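Transcriptional regulator, LacI family (Burkholderia phymatum, PDB 2RGY) probably regulates transcription as a LacI-family DNA-binding repressor or activator whose periplasmic-binding-protein-like part senses a small effector, likely a sugar. Local coordinates at residues L8-F14 and C68-I74. Residues are numbered along the deposited sequence; the frame is centred on the assembly and turned at random.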
loop_
_atom_site.group_PDB
_atom_site.type_symbol
_atom_site.label_atom_id
_atom_site.label_comp_id
_atom_site.label_asym_id
_atom_site.label_seq_id
_atom_site.Cartn_x
_atom_site.Cartn_y
_atom_site.Cartn_z
ATOM N N LEU A 8 14.185 -14.026 -22.764
ATOM C CA LEU A 8 14.173 -12.553 -22.508
ATOM C C LEU A 8 14.688 -12.229 -21.111
ATOM O O LEU A 8 15.172 -11.128 -20.860
ATOM C CB LEU A 8 12.750 -12.003 -22.674
ATOM C CG LEU A 8 12.461 -10.525 -22.393
ATOM C CD1 LEU A 8 13.273 -9.623 -23.326
ATOM C CD2 LEU A 8 10.966 -10.283 -22.602
ATOM N N GLY A 9 14.582 -13.190 -20.202
ATOM C CA GLY A 9 15.040 -12.976 -18.839
ATOM C C GLY A 9 14.074 -12.148 -18.004
ATOM O O GLY A 9 14.468 -11.557 -16.995
ATOM N N ILE A 10 12.814 -12.102 -18.429
ATOM C CA ILE A 10 11.783 -11.345 -17.720
ATOM C C ILE A 10 10.515 -12.164 -17.535
ATOM O O ILE A 10 10.074 -12.871 -18.444
ATOM C CB ILE A 10 11.341 -10.070 -18.487
ATOM C CG1 ILE A 10 12.542 -9.338 -19.078
ATOM C CG2 ILE A 10 10.586 -9.147 -17.555
ATOM C CD1 ILE A 10 13.613 -9.012 -18.093
ATOM N N ILE A 11 9.929 -12.063 -16.353
ATOM C CA ILE A 11 8.681 -12.740 -16.076
ATOM C C ILE A 11 7.667 -11.621 -15.911
ATOM O O ILE A 11 7.971 -10.590 -15.319
ATOM C CB ILE A 11 8.779 -13.609 -14.798
ATOM C CG1 ILE A 11 9.484 -14.926 -15.140
ATOM C CG2 ILE A 11 7.390 -13.880 -14.224
ATOM C CD1 ILE A 11 9.548 -15.922 -13.995
ATOM N N GLY A 12 6.480 -11.793 -16.473
ATOM C CA GLY A 12 5.471 -10.758 -16.352
ATOM C C GLY A 12 4.594 -10.990 -15.141
ATOM O O GLY A 12 4.402 -12.132 -14.740
ATOM N N LEU A 13 4.068 -9.918 -14.557
ATOM C CA LEU A 13 3.211 -10.028 -13.383
ATOM C C LEU A 13 2.001 -9.103 -13.453
ATOM O O LEU A 13 2.148 -7.893 -13.608
ATOM C CB LEU A 13 3.999 -9.697 -12.113
ATOM C CG LEU A 13 3.162 -9.453 -10.849
ATOM C CD1 LEU A 13 2.375 -10.702 -10.479
ATOM C CD2 LEU A 13 4.085 -9.053 -9.704
ATOM N N PHE A 14 0.807 -9.670 -13.342
ATOM C CA PHE A 14 -0.388 -8.846 -13.347
ATOM C C PHE A 14 -1.029 -8.822 -11.963
ATOM O O PHE A 14 -1.226 -9.864 -11.339
ATOM C CB PHE A 14 -1.439 -9.353 -14.327
ATOM C CG PHE A 14 -2.745 -8.616 -14.221
ATOM C CD1 PHE A 14 -2.918 -7.392 -14.863
ATOM C CD2 PHE A 14 -3.784 -9.115 -13.426
ATOM C CE1 PHE A 14 -4.112 -6.664 -14.719
ATOM C CE2 PHE A 14 -4.983 -8.400 -13.270
ATOM C CZ PHE A 14 -5.145 -7.169 -13.921
ATOM N N CYS A 68 7.187 -12.338 -22.382
ATOM C CA CYS A 68 7.771 -12.571 -21.067
ATOM C C CYS A 68 8.007 -14.081 -21.043
ATOM O O CYS A 68 7.235 -14.827 -21.645
ATOM C CB CYS A 68 6.781 -12.171 -19.976
ATOM S SG CYS A 68 6.444 -10.398 -19.886
ATOM N N ASP A 69 9.063 -14.540 -20.379
ATOM C CA ASP A 69 9.333 -15.975 -20.333
ATOM C C ASP A 69 8.214 -16.717 -19.604
ATOM O O ASP A 69 7.895 -17.861 -19.923
ATOM C CB ASP A 69 10.672 -16.248 -19.649
ATOM C CG ASP A 69 11.835 -15.616 -20.385
ATOM O OD1 ASP A 69 11.877 -15.731 -21.629
ATOM O OD2 ASP A 69 12.705 -15.016 -19.722
ATOM N N GLY A 70 7.631 -16.052 -18.617
ATOM C CA GLY A 70 6.545 -16.636 -17.850
ATOM C C GLY A 70 5.655 -15.512 -17.365
ATOM O O GLY A 70 6.085 -14.360 -17.322
ATOM N N VAL A 71 4.419 -15.826 -17.002
ATOM C CA VAL A 71 3.517 -14.793 -16.523
ATOM C C VAL A 71 2.814 -15.202 -15.233
ATOM O O VAL A 71 2.239 -16.294 -15.145
ATOM C CB VAL A 71 2.450 -14.456 -17.582
ATOM C CG1 VAL A 71 1.554 -13.339 -17.068
ATOM C CG2 VAL A 71 3.119 -14.053 -18.881
ATOM N N VAL A 72 2.887 -14.328 -14.231
ATOM C CA VAL A 72 2.241 -14.563 -12.946
ATOM C C VAL A 72 0.952 -13.754 -12.962
ATOM O O VAL A 72 0.958 -12.556 -13.247
ATOM C CB VAL A 72 3.116 -14.091 -11.765
ATOM C CG1 VAL A 72 2.391 -14.346 -10.459
ATOM C CG2 VAL A 72 4.459 -14.822 -11.778
ATOM N N VAL A 73 -0.158 -14.398 -12.642
ATOM C CA VAL A 73 -1.428 -13.702 -12.688
ATOM C C VAL A 73 -2.327 -13.869 -11.482
ATOM O O VAL A 73 -2.537 -14.979 -11.009
ATOM C CB VAL A 73 -2.227 -14.135 -13.947
ATOM C CG1 VAL A 73 -3.586 -13.473 -13.965
ATOM C CG2 VAL A 73 -1.444 -13.794 -15.194
ATOM N N ILE A 74 -2.836 -12.749 -10.976
ATOM C CA ILE A 74 -3.782 -12.771 -9.869
ATOM C C ILE A 74 -4.883 -11.775 -10.192
ATOM O O ILE A 74 -4.621 -10.607 -10.461
ATOM C CB ILE A 74 -3.151 -12.406 -8.500
ATOM C CG1 ILE A 74 -4.239 -12.415 -7.417
ATOM C CG2 ILE A 74 -2.488 -11.056 -8.552
ATOM C CD1 ILE A 74 -3.705 -12.244 -6.002
#
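Begin at L8, the first modelled residue: its N gives a hydrogen bond to D69 OD1 (3.1 Å), and G9 N one to D69 OD2 (2.7 Å), with a weak third hydrogen bond from I10 N to the same OD2. One carboxylate thus gathers the amides that lead into strand 10-14, while D69 N hydrogen-bonds back to I10 O (2.7 Å). From here the two strands run parallel, 20° apart. I11 lies on the same face of the sheet as V72, its CG2 3.9 Å from V72 CG2. G12 has both its polar backbone atoms engaged, N to G70 O and O from V72 N, each 2.7 Å; a side chain here would collide with C68 SG. L13 returns to the I11 face, its CD1 3.6 Å from V72 CG1. F14 N closes the regular pairing on V72 O (2.9 Å), and a weak hydrogen bond from I74 N to F14 O follows. These are neighbouring inner strands of the five-stranded parallel N-terminal sheet, Rossmann-like as in periplasmic binding proteins, with 70-73 at its middle: strand 40-44 flanks 10-14, strand 93-96 flanks 70-73. I11 and V72 pack on helix 244-260, whose Y260 OH also hydrogen-bonds to D69 OD2, and I11 and L13 touch helix 21-36; on the opposite face, F14 and V71 meet helix 52-65.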